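Local coordinates for 2L protein (Yaba-like disease virus, PDB 3IT8), which binds the host cytokine tumour necrosis factor through an MHC-like fold, and probably keeps it from its receptors, at residues D[159-162]-D[163-166]; D[75-78]-D[79-83]; D[220-223]-D[224-228]. All coordinates share one frame; numbering follows the deposited sequence.

Interaction 1: D[159-162]-D[163-166]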
# COMPACT_ATOMS: atom_id res chain seq x y z
N GLU D 159 24.81 7.19 -17.01
CA GLU D 159 24.25 8.47 -16.60
C GLU D 159 22.88 8.29 -15.96
O GLU D 159 22.51 9.02 -15.05
CB GLU D 159 24.14 9.41 -17.79
CG GLU D 159 24.08 10.87 -17.40
CD GLU D 159 23.82 11.78 -18.57
OE1 GLU D 159 24.38 11.54 -19.66
OE2 GLU D 159 23.07 12.75 -18.40
N TYR D 160 22.12 7.32 -16.42
CA TYR D 160 20.80 7.10 -15.88
C TYR D 160 20.80 6.55 -14.46
O TYR D 160 19.94 6.89 -13.66
CB TYR D 160 20.01 6.15 -16.76
CG TYR D 160 18.60 5.96 -16.27
CD1 TYR D 160 17.64 6.96 -16.45
CD2 TYR D 160 18.21 4.79 -15.60
CE1 TYR D 160 16.33 6.81 -15.97
CE2 TYR D 160 16.91 4.63 -15.12
CZ TYR D 160 15.97 5.65 -15.31
OH TYR D 160 14.70 5.53 -14.80
N MET D 161 21.76 5.69 -14.13
CA MET D 161 21.77 5.12 -12.80
C MET D 161 23.09 4.47 -12.42
O MET D 161 23.50 4.51 -11.25
CB MET D 161 20.66 4.09 -12.68
CG MET D 161 20.53 3.49 -11.31
SD MET D 161 19.25 2.22 -11.24
CE MET D 161 17.87 3.14 -11.76
N GLY D 162 23.76 3.87 -13.40
CA GLY D 162 25.02 3.21 -13.14
C GLY D 162 25.99 3.98 -12.27
O GLY D 162 26.48 3.48 -11.25
N CYS D 163 26.27 5.21 -12.67
CA CYS D 163 27.20 6.03 -11.93
C CYS D 163 26.76 6.27 -10.49
O CYS D 163 27.54 6.04 -9.57
CB CYS D 163 27.38 7.37 -12.64
SG CYS D 163 28.81 8.26 -12.07
N SER D 164 25.53 6.72 -10.28
CA SER D 164 25.05 6.98 -8.92
C SER D 164 25.18 5.76 -8.01
O SER D 164 25.30 5.90 -6.80
CB SER D 164 23.60 7.43 -8.94
OG SER D 164 22.78 6.37 -9.36
N LEU D 165 25.13 4.57 -8.58
CA LEU D 165 25.28 3.36 -7.79
C LEU D 165 26.76 3.10 -7.53
O LEU D 165 27.18 2.78 -6.41
CB LEU D 165 24.67 2.17 -8.52
CG LEU D 165 23.14 2.15 -8.62
CD1 LEU D 165 22.69 1.00 -9.51
CD2 LEU D 165 22.55 2.01 -7.23
N ALA D 166 27.57 3.24 -8.57
CA ALA D 166 29.00 3.01 -8.45
C ALA D 166 29.67 3.94 -7.45
O ALA D 166 30.45 3.49 -6.61
CB ALA D 166 29.65 3.15 -9.82

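Interaction 2: D[75-78]-D[79-83]. With NAG (2-acetamido-2-deoxy-beta-D-glucopyranose), chain O.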
# COMPACT_ATOMS: atom_id res chain seq x y z
N GLU D 75 36.65 7.90 -34.60
CA GLU D 75 35.80 8.03 -35.78
C GLU D 75 35.12 9.39 -35.77
O GLU D 75 35.11 10.09 -36.77
CB GLU D 75 34.73 6.93 -35.80
CG GLU D 75 33.88 6.93 -37.06
CD GLU D 75 32.62 6.09 -36.93
OE1 GLU D 75 32.73 4.90 -36.54
OE2 GLU D 75 31.53 6.61 -37.22
N THR D 76 34.56 9.77 -34.62
CA THR D 76 33.86 11.03 -34.48
C THR D 76 34.77 12.22 -34.70
O THR D 76 34.38 13.21 -35.31
CB THR D 76 33.24 11.16 -33.10
OG1 THR D 76 32.34 10.07 -32.89
CG2 THR D 76 32.49 12.49 -32.98
N LEU D 77 35.99 12.14 -34.20
CA LEU D 77 36.91 13.24 -34.37
C LEU D 77 37.26 13.42 -35.85
O LEU D 77 37.33 14.55 -36.34
CB LEU D 77 38.17 13.00 -33.55
CG LEU D 77 39.22 14.11 -33.59
CD1 LEU D 77 38.57 15.49 -33.47
CD2 LEU D 77 40.22 13.88 -32.45
N GLU D 78 37.46 12.32 -36.57
CA GLU D 78 37.79 12.39 -37.99
C GLU D 78 36.68 13.08 -38.78
O GLU D 78 36.94 13.97 -39.58
CB GLU D 78 38.04 10.98 -38.55
CG GLU D 78 39.33 10.34 -38.04
CD GLU D 78 39.58 8.96 -38.63
OE1 GLU D 78 39.52 8.82 -39.87
OE2 GLU D 78 39.85 8.01 -37.85
N GLU D 79 35.43 12.67 -38.53
CA GLU D 79 34.28 13.26 -39.22
C GLU D 79 34.19 14.75 -38.91
O GLU D 79 33.96 15.57 -39.79
CB GLU D 79 32.98 12.56 -38.79
CG GLU D 79 32.98 11.06 -39.00
CD GLU D 79 33.04 10.66 -40.47
OE1 GLU D 79 33.97 11.10 -41.17
OE2 GLU D 79 32.14 9.91 -40.91
N ILE D 80 34.38 15.08 -37.64
CA ILE D 80 34.32 16.47 -37.20
C ILE D 80 35.35 17.33 -37.91
O ILE D 80 35.09 18.50 -38.20
CB ILE D 80 34.55 16.58 -35.68
CG1 ILE D 80 33.30 16.13 -34.93
CG2 ILE D 80 34.87 18.00 -35.31
CD1 ILE D 80 33.44 16.18 -33.43
N ASN D 81 36.51 16.76 -38.21
CA ASN D 81 37.55 17.51 -38.89
C ASN D 81 37.38 17.69 -40.39
O ASN D 81 38.13 18.46 -41.00
CB ASN D 81 38.92 16.90 -38.60
CG ASN D 81 39.36 17.11 -37.18
OD1 ASN D 81 39.02 18.12 -36.56
ND2 ASN D 81 40.13 16.18 -36.64
N LYS D 82 36.41 17.01 -41.00
CA LYS D 82 36.20 17.16 -42.43
C LYS D 82 35.67 18.55 -42.79
O LYS D 82 36.15 19.17 -43.74
CB LYS D 82 35.28 16.06 -42.96
CG LYS D 82 35.99 14.71 -43.02
CD LYS D 82 35.09 13.62 -43.56
CE LYS D 82 35.85 12.30 -43.65
NZ LYS D 82 34.96 11.17 -44.04
N ASN D 83 34.68 19.04 -42.04
CA ASN D 83 34.15 20.39 -42.26
C ASN D 83 35.23 21.25 -41.59
O ASN D 83 35.27 21.36 -40.37
CB ASN D 83 32.79 20.60 -41.57
CG ASN D 83 32.19 22.00 -41.83
OD1 ASN D 83 32.85 22.85 -42.43
ND2 ASN D 83 30.95 22.24 -41.39
C1 NAG O . 29.92 22.78 -42.28
C2 NAG O . 29.33 24.13 -41.77
C3 NAG O . 28.26 24.62 -42.77
C4 NAG O . 28.90 24.76 -44.15
C5 NAG O . 29.46 23.40 -44.57
C6 NAG O . 30.15 23.42 -45.92
C7 NAG O . 28.16 25.05 -39.87
C8 NAG O . 26.64 25.11 -39.92
N2 NAG O . 28.75 24.00 -40.45
O3 NAG O . 27.72 25.87 -42.35
O4 NAG O . 27.92 25.21 -45.08
O5 NAG O . 30.45 22.94 -43.61
O6 NAG O . 29.92 22.20 -46.63
O7 NAG O . 28.79 25.96 -39.32

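Interaction 3: D[220-223]-D[224-228]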
# COMPACT_ATOMS: atom_id res chain seq x y z
N GLU D 220 13.42 36.91 0.92
CA GLU D 220 11.98 36.87 1.14
C GLU D 220 11.48 35.42 1.20
O GLU D 220 10.63 35.07 2.01
CB GLU D 220 11.25 37.61 0.02
CG GLU D 220 11.52 37.05 -1.36
CD GLU D 220 10.56 37.57 -2.41
OE1 GLU D 220 9.34 37.29 -2.27
OE2 GLU D 220 11.01 38.24 -3.37
N HIS D 221 12.05 34.59 0.34
CA HIS D 221 11.66 33.19 0.26
C HIS D 221 11.94 32.35 1.50
O HIS D 221 11.51 31.20 1.58
CB HIS D 221 12.33 32.55 -0.94
CG HIS D 221 11.92 33.16 -2.24
ND1 HIS D 221 10.60 33.26 -2.62
CD2 HIS D 221 12.65 33.70 -3.24
CE1 HIS D 221 10.53 33.84 -3.81
NE2 HIS D 221 11.76 34.11 -4.21
N PHE D 222 12.66 32.90 2.46
CA PHE D 222 12.93 32.13 3.66
C PHE D 222 11.96 32.49 4.78
O PHE D 222 12.15 32.07 5.93
CB PHE D 222 14.38 32.33 4.11
CG PHE D 222 15.36 31.63 3.24
CD1 PHE D 222 15.79 32.21 2.05
CD2 PHE D 222 15.81 30.36 3.56
CE1 PHE D 222 16.64 31.53 1.19
CE2 PHE D 222 16.66 29.67 2.71
CZ PHE D 222 17.07 30.26 1.52
N LYS D 223 10.93 33.25 4.44
CA LYS D 223 9.91 33.68 5.39
C LYS D 223 10.39 33.77 6.84
O LYS D 223 9.80 33.16 7.73
CB LYS D 223 8.69 32.75 5.32
CG LYS D 223 7.73 33.02 4.17
CD LYS D 223 8.31 32.68 2.81
CE LYS D 223 7.27 32.88 1.70
NZ LYS D 223 7.82 32.60 0.33
N GLY D 224 11.46 34.53 7.08
CA GLY D 224 11.95 34.68 8.44
C GLY D 224 12.90 33.64 9.00
O GLY D 224 13.74 33.96 9.83
N GLU D 225 12.76 32.38 8.58
CA GLU D 225 13.64 31.32 9.07
C GLU D 225 14.69 31.01 8.01
O GLU D 225 14.35 30.58 6.90
CB GLU D 225 12.83 30.05 9.37
CG GLU D 225 13.62 29.00 10.12
CD GLU D 225 12.79 27.77 10.45
OE1 GLU D 225 13.29 26.91 11.21
OE2 GLU D 225 11.64 27.68 9.96
N TYR D 226 15.95 31.24 8.36
CA TYR D 226 17.05 31.00 7.42
C TYR D 226 17.64 29.58 7.41
O TYR D 226 18.79 29.37 7.80
CB TYR D 226 18.16 32.02 7.63
CG TYR D 226 17.73 33.40 7.21
CD1 TYR D 226 17.15 34.28 8.12
CD2 TYR D 226 17.85 33.80 5.88
CE1 TYR D 226 16.67 35.53 7.70
CE2 TYR D 226 17.38 35.04 5.46
CZ TYR D 226 16.79 35.90 6.37
OH TYR D 226 16.29 37.11 5.94
N LYS D 227 16.82 28.63 6.98
CA LYS D 227 17.18 27.22 6.86
C LYS D 227 16.67 26.80 5.49
O LYS D 227 15.58 27.19 5.08
CB LYS D 227 16.52 26.37 7.95
CG LYS D 227 17.03 26.64 9.35
CD LYS D 227 16.29 25.77 10.36
CE LYS D 227 16.63 26.15 11.81
NZ LYS D 227 15.77 25.41 12.78
N TYR D 228 17.48 26.04 4.77
CA TYR D 228 17.08 25.56 3.45
C TYR D 228 16.33 24.23 3.68
O TYR D 228 16.94 23.25 4.10
CB TYR D 228 18.32 25.32 2.60
CG TYR D 228 18.02 24.94 1.18
CD1 TYR D 228 17.79 25.91 0.21
CD2 TYR D 228 17.96 23.59 0.80
CE1 TYR D 228 17.51 25.55 -1.12
CE2 TYR D 228 17.68 23.22 -0.51
CZ TYR D 228 17.46 24.20 -1.47
OH TYR D 228 17.21 23.84 -2.78

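Interaction 1: D[159-162]-D[163-166]
In helix 148-174, which packs on the eight-stranded sheet of the MHC-like platform, M161 and S164 meet through a backbone carbonyl that takes two bonds. M161 O accepts from L165 N at 3.1 Å, a helical bond nearly in line with the carbonyl, and from the hydroxyl S164 OG at 2.7 Å. The hydroxyl comes in at a C=O...O angle of 126°, slightly tilted from the carbonyl plane, so the two donors share the oxygen without competing for one direction. Serine suits this place because its short side chain can fold back on the preceding turn: chi1 of 67° sets OG between the backbone N and the carbonyl carbon, facing M161 O. The helix is irregular here: residues 159-162, M161 and G162 among them, form a wider pi-type turn, and E159 O finds a partner in S106 OG of strand 103-112.

Flexible apolar chains suit M161 and L165, which lie one turn apart and also pack against other protein chains of the assembly. Their contact runs between M161 CG and L165 CD1, 3.8 Å apart, the two chains meeting at a slant. L165 N also makes a weak bond to G162 O. G162 has no side chain to add bulk to this buried turn, and its carbonyl oxygen receives A166 N at 2.9 Å, with an N-H...O angle of 164°.

Interaction 2: D[75-78]-D[79-83]
The flat amide of N81 has the backbone oxygen of L77 over one face, 3.4 Å from N81 CG, while L77 CD1 approaches obliquely and lies 3.6 Å from N81 ND2. The angle at ND2 is poor for a bond to L77 O; the amide's polar hold is instead OD1, which accepts from T88 N beyond the helix. Asparagine thus suits the last turn of helix 61-82, tying it to the chain that follows. The carboxylate of E79 offers K82 NZ the syn lone pair of OE1, making a salt bridge of 3.0 Å. E79 is bent at chi2 (-66°), which brings its acid within reach of the extended lysine.

On the buried side T76 CG2 meets I80 CD1 at 3.8 Å, and I80 N donates to T76 O at 3.0 Å. Threonine serves both surroundings here, since its OG1 is bonded to M140 N and L72 O. N83 has left the helix and carries a glycan, its ND2 bonded covalently to NAG C1. T76 and I80 rest on L91 of strand 90-100, so the end of the helix lies against the platform sheet, with E79 touching V138 in a loop.

Interaction 3: D[220-223]-D[224-228]
Between F222, which closes a short 3-10 segment, and E225 the backbone reverses in a tight, distorted turn whose two central residues, K223 and G224, both have positive phi, nearest to a type I' beta turn. This is a surface turn of the Ig-like domain, following strand 213-218. Its closing bond, E225 N to F222 O, measures 2.7 Å but is weak, bent to 129° at the hydrogen. Glycine suits position 224, where phi is 85° and a side chain would press on the carbonyl of K223. Directly afterwards Y226 is the centre of an inverse gamma turn, with a weak bond of 3.1 Å from K227 N to E225 O.

The returning chain runs along one side of the F222 ring, by CD2 and CE2. E225 O lies at the ring edge, in its plane, and K227 O stands 3.5 Å from CD2 on the same side, so the carbonyls face ring hydrogens. With CG anti to the carbonyl carbon (chi1 -73°), the phenyl ring turns inward to I217, V280 and V282 of the neighbouring strands, a place fit for a large apolar residue. Y226 is exposed and only skirts it: the two rings are near parallel but slid apart, centroids 5.9 Å from each other, and Y226 CD2 comes 4.2 Å from F222 CB. Y228 stacks on Y234, and its ring meets F284 edge-to-face.

E225 reaches outward on an extended chain. Its OE2 forms a salt bridge with a basic side chain of another protein chain, while its OE1 is held more weakly by K227 NZ at 3.3 Å.

How the interactions relate
Interactions 1 and 2 belong to the MHC-like platform, on its two different helices, 148-174 and 61-82; interaction 3 lies in the Ig-like domain. Interaction 1 is the most buried, interaction 2 is partly so, and interaction 3 is at the surface apart from its phenylalanine. The chemistry follows: a hydroxyl and apolar chains in the first, an acid-lysine pair and a glycan beside an apolar face in the second, aromatic rings round an irregular turn in the third. Other protein chains meet interactions 1 and 3, but none touches 75-83. None of the three touches another: interactions 2 and 3 lie farthest apart, with centres about 51 Å from each other.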